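Local coordinates for Alpha/beta hydrolase (Pseudomonas aeruginosa PAO1, PDB 4R1D), which binds calcium and is probably a lipase effector of the H2 type VI secretion system, held in check by its partner Tli4, at residues E70-D82 with Y298-A310. Residues are numbered along the deposited sequence; the frame is centred on the assembly and turned at random.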
ATOM      1  N   GLU A  70      11.179   5.790  -5.225  1.00 18.02           N
ATOM      2  CA  GLU A  70      10.429   5.520  -3.994  1.00 14.99           C
ATOM      3  C   GLU A  70       9.087   6.256  -3.991  1.00 17.03           C
ATOM      4  O   GLU A  70       9.048   7.464  -4.202  1.00 16.56           O
ATOM      5  CB  GLU A  70      11.249   5.960  -2.777  1.00 16.88           C
ATOM      6  CG  GLU A  70      12.561   5.213  -2.563  1.00 18.89           C
ATOM      7  CD  GLU A  70      13.697   5.694  -3.460  1.00 22.07           C
ATOM      8  OE1 GLU A  70      13.509   6.688  -4.190  1.00 17.82           O
ATOM      9  OE2 GLU A  70      14.786   5.074  -3.423  1.00 20.99           O
ATOM     10  N   VAL A  71       7.990   5.536  -3.747  1.00 14.29           N
ATOM     11  CA  VAL A  71       6.673   6.162  -3.664  1.00 15.63           C
ATOM     12  C   VAL A  71       6.011   5.953  -2.303  1.00 18.12           C
ATOM     13  O   VAL A  71       4.973   6.540  -2.024  1.00 17.44           O
ATOM     14  CB  VAL A  71       5.715   5.632  -4.756  1.00 12.63           C
ATOM     15  CG1 VAL A  71       6.229   6.011  -6.150  1.00 16.19           C
ATOM     16  CG2 VAL A  71       5.568   4.137  -4.631  1.00 19.00           C
ATOM     17  N   TRP A  72       6.591   5.099  -1.466  1.00 13.38           N
ATOM     18  CA  TRP A  72       6.011   4.843  -0.137  1.00 14.69           C
ATOM     19  C   TRP A  72       7.107   4.388   0.812  1.00 15.99           C
ATOM     20  O   TRP A  72       7.730   3.359   0.581  1.00 15.41           O
ATOM     21  CB  TRP A  72       4.931   3.764  -0.181  1.00 13.81           C
ATOM     22  CG  TRP A  72       4.188   3.676   1.122  1.00 15.40           C
ATOM     23  CD1 TRP A  72       4.259   2.679   2.061  1.00 15.11           C
ATOM     24  CD2 TRP A  72       3.283   4.655   1.642  1.00 17.03           C
ATOM     25  NE1 TRP A  72       3.436   2.982   3.137  1.00 16.31           N
ATOM     26  CE2 TRP A  72       2.831   4.193   2.898  1.00 15.97           C
ATOM     27  CE3 TRP A  72       2.810   5.880   1.164  1.00 15.12           C
ATOM     28  CZ2 TRP A  72       1.919   4.910   3.671  1.00 17.92           C
ATOM     29  CZ3 TRP A  72       1.898   6.589   1.932  1.00 14.29           C
ATOM     30  CH2 TRP A  72       1.466   6.109   3.168  1.00 16.28           C
ATOM     31  N   ARG A  73       7.344   5.179   1.851  1.00 16.95           N
ATOM     32  CA  ARG A  73       8.345   4.861   2.856  1.00 17.49           C
ATOM     33  C   ARG A  73       7.986   5.525   4.183  1.00 17.85           C
ATOM     34  O   ARG A  73       8.508   6.589   4.548  1.00 18.45           O
ATOM     35  CB  ARG A  73       9.743   5.237   2.390  1.00 22.32           C
ATOM     36  CG  ARG A  73      10.813   4.371   3.038  1.00 24.82           C
ATOM     37  CD  ARG A  73      12.178   4.634   2.446  1.00 23.34           C
ATOM     38  NE  ARG A  73      12.473   3.844   1.251  1.00 18.54           N
ATOM     39  CZ  ARG A  73      13.712   3.660   0.813  1.00 21.91           C
ATOM     40  NH1 ARG A  73      14.715   4.194   1.498  1.00 23.69           N
ATOM     41  NH2 ARG A  73      13.958   2.939  -0.272  1.00 18.20           N
ATOM     42  N   PRO A  74       7.069   4.877   4.901  1.00 16.00           N
ATOM     43  CA  PRO A  74       6.465   5.290   6.169  1.00 17.76           C
ATOM     44  C   PRO A  74       7.505   5.380   7.275  1.00 20.02           C
ATOM     45  O   PRO A  74       8.534   4.712   7.204  1.00 18.38           O
ATOM     46  CB  PRO A  74       5.475   4.162   6.457  1.00 19.12           C
ATOM     47  CG  PRO A  74       6.041   2.968   5.732  1.00 16.75           C
ATOM     48  CD  PRO A  74       6.597   3.555   4.465  1.00 14.73           C
ATOM     49  N   PRO A  75       7.245   6.203   8.296  1.00 17.80           N
ATOM     50  CA  PRO A  75       6.029   7.000   8.509  1.00 16.31           C
ATOM     51  C   PRO A  75       6.026   8.274   7.682  1.00 21.65           C
ATOM     52  O   PRO A  75       7.092   8.825   7.392  1.00 19.06           O
ATOM     53  CB  PRO A  75       6.129   7.374   9.989  1.00 20.61           C
ATOM     54  CG  PRO A  75       7.597   7.491  10.218  1.00 26.62           C
ATOM     55  CD  PRO A  75       8.214   6.385   9.391  1.00 23.99           C
ATOM     56  N   ASN A  76       4.831   8.744   7.324  1.00 19.33           N
ATOM     57  CA  ASN A  76       4.693   9.961   6.526  1.00 16.44           C
ATOM     58  C   ASN A  76       3.813  11.005   7.206  1.00 17.45           C
ATOM     59  O   ASN A  76       3.424  11.994   6.579  1.00 20.00           O
ATOM     60  CB  ASN A  76       4.116   9.630   5.141  1.00 15.74           C
ATOM     61  CG  ASN A  76       2.674   9.145   5.211  1.00 16.76           C
ATOM     62  OD1 ASN A  76       2.273   8.506   6.183  1.00 16.16           O
ATOM     63  ND2 ASN A  76       1.893   9.448   4.186  1.00 15.04           N
ATOM     64  N   GLY A  77       3.480  10.773   8.476  1.00 19.08           N
ATOM     65  CA  GLY A  77       2.592  11.664   9.207  1.00 23.75           C
ATOM     66  C   GLY A  77       3.309  12.809   9.907  1.00 33.10           C
ATOM     67  O   GLY A  77       4.522  12.969   9.775  1.00 31.74           O
ATOM     68  N   LEU A  78       2.557  13.617  10.650  1.00 37.16           N
ATOM     69  CA  LEU A  78       3.148  14.709  11.422  1.00 43.07           C
ATOM     70  C   LEU A  78       3.757  14.147  12.698  1.00 42.65           C
ATOM     71  O   LEU A  78       4.393  14.862  13.470  1.00 43.85           O
ATOM     72  CB  LEU A  78       2.100  15.772  11.760  1.00 39.79           C
ATOM     73  CG  LEU A  78       1.381  16.374  10.553  1.00 48.63           C
ATOM     74  CD1 LEU A  78       0.501  17.543  10.974  1.00 48.64           C
ATOM     75  CD2 LEU A  78       2.391  16.811   9.496  1.00 47.75           C
ATOM     76  N   TRP A  79       3.554  12.851  12.901  1.00 40.57           N
ATOM     77  CA  TRP A  79       4.063  12.155  14.069  1.00 46.46           C
ATOM     78  C   TRP A  79       4.762  10.874  13.623  1.00 44.28           C
ATOM     79  O   TRP A  79       4.319  10.222  12.682  1.00 43.32           O
ATOM     80  CB  TRP A  79       2.905  11.822  15.010  1.00 45.10           C
ATOM     81  CG  TRP A  79       3.142  12.233  16.424  1.00 57.00           C
ATOM     82  CD1 TRP A  79       3.400  11.412  17.485  1.00 63.59           C
ATOM     83  CD2 TRP A  79       3.151  13.571  16.938  1.00 66.28           C
ATOM     84  NE1 TRP A  79       3.568  12.158  18.629  1.00 66.80           N
ATOM     85  CE2 TRP A  79       3.419  13.486  18.321  1.00 71.80           C
ATOM     86  CE3 TRP A  79       2.956  14.833  16.365  1.00 66.55           C
ATOM     87  CZ2 TRP A  79       3.500  14.615  19.138  1.00 75.67           C
ATOM     88  CZ3 TRP A  79       3.037  15.953  17.177  1.00 70.84           C
ATOM     89  CH2 TRP A  79       3.306  15.835  18.549  1.00 74.45           C
ATOM     90  N   PRO A  80       5.885  10.529  14.268  1.00 50.36           N
ATOM     91  CA  PRO A  80       6.574  11.386  15.231  1.00 50.55           C
ATOM     92  C   PRO A  80       7.721  12.118  14.539  1.00 47.51           C
ATOM     93  O   PRO A  80       8.666  11.477  14.074  1.00 56.25           O
ATOM     94  CB  PRO A  80       7.130  10.378  16.232  1.00 42.37           C
ATOM     95  CG  PRO A  80       7.458   9.179  15.384  1.00 52.13           C
ATOM     96  CD  PRO A  80       6.474   9.176  14.224  1.00 45.75           C
ATOM     97  N   MET A  81       7.628  13.439  14.447  1.00 51.75           N
ATOM     98  CA  MET A  81       8.719  14.235  13.906  1.00 45.60           C
ATOM     99  C   MET A  81       9.902  14.156  14.863  1.00 42.06           C
ATOM    100  O   MET A  81      10.216  15.129  15.544  1.00 48.97           O
ATOM    101  CB  MET A  81       8.283  15.692  13.743  1.00 49.33           C
ATOM    102  CG  MET A  81       7.270  15.921  12.643  1.00 49.09           C
ATOM    103  SD  MET A  81       8.013  15.805  11.006  1.00 52.45           S
ATOM    104  CE  MET A  81       8.919  17.350  10.920  1.00 41.83           C
ATOM    105  N   ASP A  82      10.551  12.998  14.921  1.00 38.92           N
ATOM    106  CA  ASP A  82      11.601  12.769  15.909  1.00 47.03           C
ATOM    107  C   ASP A  82      12.903  12.295  15.276  1.00 43.46           C
ATOM    108  O   ASP A  82      13.875  12.012  15.976  1.00 47.07           O
ATOM    109  CB  ASP A  82      11.137  11.756  16.964  1.00 46.61           C
ATOM    110  CG  ASP A  82      10.814  10.391  16.369  1.00 53.39           C
ATOM    111  OD1 ASP A  82      10.058   9.628  17.007  1.00 59.23           O
ATOM    112  OD2 ASP A  82      11.311  10.073  15.267  1.00 50.62           O
ATOM    113  N   TYR A 298      -7.241  11.312   7.649  1.00 18.65           N
ATOM    114  CA  TYR A 298      -6.605  10.805   8.854  1.00 18.59           C
ATOM    115  C   TYR A 298      -6.442  11.930   9.873  1.00 19.48           C
ATOM    116  O   TYR A 298      -6.360  13.094   9.503  1.00 23.06           O
ATOM    117  CB  TYR A 298      -5.239  10.198   8.530  1.00 16.59           C
ATOM    118  CG  TYR A 298      -5.345   8.843   7.883  1.00 17.09           C
ATOM    119  CD1 TYR A 298      -5.805   8.701   6.571  1.00 17.23           C
ATOM    120  CD2 TYR A 298      -5.003   7.700   8.586  1.00 17.38           C
ATOM    121  CE1 TYR A 298      -5.912   7.447   5.990  1.00 20.13           C
ATOM    122  CE2 TYR A 298      -5.112   6.452   8.014  1.00 18.62           C
ATOM    123  CZ  TYR A 298      -5.563   6.331   6.726  1.00 17.56           C
ATOM    124  OH  TYR A 298      -5.676   5.072   6.177  1.00 25.68           O
ATOM    125  N   GLU A 299      -6.377  11.563  11.148  1.00 28.61           N
ATOM    126  CA  GLU A 299      -6.127  12.520  12.221  1.00 30.88           C
ATOM    127  C   GLU A 299      -4.654  12.928  12.267  1.00 29.69           C
ATOM    128  O   GLU A 299      -3.780  12.190  11.813  1.00 23.96           O
ATOM    129  CB  GLU A 299      -6.553  11.925  13.565  1.00 30.34           C
ATOM    130  CG  GLU A 299      -7.963  11.343  13.566  1.00 33.46           C
ATOM    131  CD  GLU A 299      -8.375  10.795  14.927  1.00 38.85           C
ATOM    132  OE1 GLU A 299      -8.601  11.608  15.850  1.00 35.14           O
ATOM    133  OE2 GLU A 299      -8.470   9.555  15.071  1.00 39.31           O
ATOM    134  N   GLY A 300      -4.387  14.108  12.821  1.00 31.05           N
ATOM    135  CA  GLY A 300      -3.041  14.650  12.862  1.00 32.19           C
ATOM    136  C   GLY A 300      -2.064  13.792  13.641  1.00 30.92           C
ATOM    137  O   GLY A 300      -0.863  13.819  13.382  1.00 37.11           O
ATOM    138  N   ILE A 301      -2.578  13.030  14.598  1.00 33.10           N
ATOM    139  CA  ILE A 301      -1.742  12.165  15.422  1.00 36.67           C
ATOM    140  C   ILE A 301      -1.219  10.916  14.696  1.00 30.76           C
ATOM    141  O   ILE A 301      -0.335  10.226  15.205  1.00 29.92           O
ATOM    142  CB  ILE A 301      -2.500  11.710  16.676  1.00 38.80           C
ATOM    143  CG1 ILE A 301      -3.791  10.986  16.276  1.00 36.43           C
ATOM    144  CG2 ILE A 301      -2.803  12.899  17.570  1.00 45.09           C
ATOM    145  CD1 ILE A 301      -4.658  10.565  17.448  1.00 46.55           C
ATOM    146  N   ALA A 302      -1.767  10.609  13.524  1.00 26.41           N
ATOM    147  CA  ALA A 302      -1.413   9.366  12.837  1.00 21.86           C
ATOM    148  C   ALA A 302       0.004   9.383  12.251  1.00 21.06           C
ATOM    149  O   ALA A 302       0.408  10.351  11.590  1.00 21.39           O
ATOM    150  CB  ALA A 302      -2.432   9.044  11.754  1.00 21.67           C
ATOM    151  N   GLN A 303       0.749   8.304  12.485  1.00 21.17           N
ATOM    152  CA  GLN A 303       2.093   8.164  11.926  1.00 20.57           C
ATOM    153  C   GLN A 303       2.056   7.868  10.441  1.00 19.80           C
ATOM    154  O   GLN A 303       2.959   8.262   9.694  1.00 20.24           O
ATOM    155  CB  GLN A 303       2.843   7.010  12.586  1.00 21.90           C
ATOM    156  CG  GLN A 303       3.057   7.130  14.055  1.00 27.68           C
ATOM    157  CD  GLN A 303       4.051   6.104  14.523  1.00 37.39           C
ATOM    158  OE1 GLN A 303       5.162   6.023  13.993  1.00 34.56           O
ATOM    159  NE2 GLN A 303       3.652   5.286  15.488  1.00 34.00           N
ATOM    160  N   VAL A 304       1.045   7.111  10.019  1.00 19.46           N
ATOM    161  CA  VAL A 304       0.940   6.718   8.625  1.00 16.83           C
ATOM    162  C   VAL A 304      -0.432   7.095   8.100  1.00 22.08           C
ATOM    163  O   VAL A 304      -1.448   6.720   8.689  1.00 18.14           O
ATOM    164  CB  VAL A 304       1.185   5.224   8.463  1.00 18.65           C
ATOM    165  CG1 VAL A 304       1.323   4.880   7.007  1.00 28.43           C
ATOM    166  CG2 VAL A 304       2.451   4.836   9.215  1.00 24.16           C
ATOM    167  N   VAL A 305      -0.455   7.849   7.005  1.00 17.56           N
ATOM    168  CA  VAL A 305      -1.692   8.445   6.517  1.00 15.55           C
ATOM    169  C   VAL A 305      -1.784   8.387   5.000  1.00 18.57           C
ATOM    170  O   VAL A 305      -0.767   8.309   4.326  1.00 15.08           O
ATOM    171  CB  VAL A 305      -1.811   9.919   6.972  1.00 15.22           C
ATOM    172  CG1 VAL A 305      -1.737  10.022   8.494  1.00 20.42           C
ATOM    173  CG2 VAL A 305      -0.728  10.778   6.325  1.00 17.80           C
ATOM    174  N   LEU A 306      -3.004   8.430   4.469  1.00 13.51           N
ATOM    175  CA  LEU A 306      -3.204   8.554   3.030  1.00 15.75           C
ATOM    176  C   LEU A 306      -3.912   9.860   2.673  1.00 16.53           C
ATOM    177  O   LEU A 306      -4.375  10.039   1.551  1.00 19.37           O
ATOM    178  CB  LEU A 306      -3.983   7.357   2.483  1.00 17.95           C
ATOM    179  CG  LEU A 306      -3.274   6.011   2.604  1.00 20.18           C
ATOM    180  CD1 LEU A 306      -4.168   4.870   2.144  1.00 20.51           C
ATOM    181  CD2 LEU A 306      -1.993   6.044   1.765  1.00 17.53           C
ATOM    182  N   GLY A 307      -3.992  10.773   3.631  1.00 18.50           N
ATOM    183  CA  GLY A 307      -4.564  12.078   3.359  1.00 18.91           C
ATOM    184  C   GLY A 307      -5.102  12.768   4.596  1.00 15.58           C
ATOM    185  O   GLY A 307      -5.324  12.132   5.630  1.00 19.63           O
ATOM    186  N   ARG A 308      -5.307  14.079   4.477  1.00 17.70           N
ATOM    187  CA  ARG A 308      -5.740  14.899   5.608  1.00 16.67           C
ATOM    188  C   ARG A 308      -7.190  15.351   5.482  1.00 16.66           C
ATOM    189  O   ARG A 308      -7.687  16.093   6.329  1.00 20.83           O
ATOM    190  CB  ARG A 308      -4.849  16.125   5.732  1.00 25.31           C
ATOM    191  CG  ARG A 308      -3.419  15.791   6.048  1.00 31.87           C
ATOM    192  CD  ARG A 308      -3.327  15.043   7.358  1.00 40.98           C
ATOM    193  NE  ARG A 308      -1.937  14.855   7.743  1.00 39.70           N
ATOM    194  CZ  ARG A 308      -1.544  14.140   8.786  1.00 34.59           C
ATOM    195  NH1 ARG A 308      -2.442  13.540   9.557  1.00 42.07           N
ATOM    196  NH2 ARG A 308      -0.250  14.030   9.051  1.00 41.11           N
ATOM    197  N   ASN A 309      -7.849  14.926   4.419  1.00 18.97           N
ATOM    198  CA  ASN A 309      -9.289  15.133   4.278  1.00 17.80           C
ATOM    199  C   ASN A 309      -9.884  14.023   3.424  1.00 19.64           C
ATOM    200  O   ASN A 309      -9.163  13.136   2.918  1.00 17.53           O
ATOM    201  CB  ASN A 309      -9.626  16.536   3.726  1.00 18.20           C
ATOM    202  CG  ASN A 309      -9.010  16.802   2.362  1.00 19.63           C
ATOM    203  OD1 ASN A 309      -8.939  15.921   1.517  1.00 18.67           O
ATOM    204  ND2 ASN A 309      -8.568  18.040   2.140  1.00 24.71           N
ATOM    205  N   ALA A 310     -11.202  14.052   3.284  1.00 18.70           N
ATOM    206  CA  ALA A 310     -11.925  13.022   2.555  1.00 16.15           C
ATOM    207  C   ALA A 310     -11.371  12.785   1.154  1.00 14.11           C
ATOM    208  O   ALA A 310     -11.139  11.644   0.759  1.00 16.25           O
ATOM    209  CB  ALA A 310     -13.401  13.397   2.466  1.00 17.20           C
TER
HETATM  210  O   HOH W   1       2.407  14.601   7.029  1.00 42.97           O
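The side-chain amide of Asn-76 grips the backbone of Val-305 at both ends. Asn-76 OD1 takes the N-H of Val-305 N at 2.9 Å, on a lone pair and in the carbonyl plane. Asn-76 ND2 gives a nearly straight bond to Val-305 O, 2.9 Å and 170°, with the acceptor in the amide plane. The pair fixes the rotation of the amide. With chi1 at 67°, CG folds back over its own backbone and the amide reaches Val-305. Gln-303 O receives Gly-77 N at 2.8 Å from above its carbonyl plane, and more weakly Asn-76 N. Gly-77 CA and Gln-303 CA come within 4.5 Å. CA-H...O contacts run from Gly-77 CA to Ala-302 O and from Gln-303 CA to Trp-79 O, the latter 3.1 Å. The contact joins two loops outside the parallel sheet of the alpha/beta hydrolase fold, away from the calcium site: one follows strand 70-72, the other links helices 289-296 and 310-317. Gln-303 OE1 touches Pro-80 CD, while NE2 hydrogen-bonds Glu-537. The Trp-72 ring turns its edge to Val-304 CG1, 3.4 Å from CZ2, while its NE1 hydrogen-bonds Met-58 O. Its CH2 meets Val-305 O in the ring plane at 3.3 Å, and also Leu-306 CD2. Leu-78 CD1 and Val-305 CG2 lie over opposite faces of the Arg-308 guanidinium.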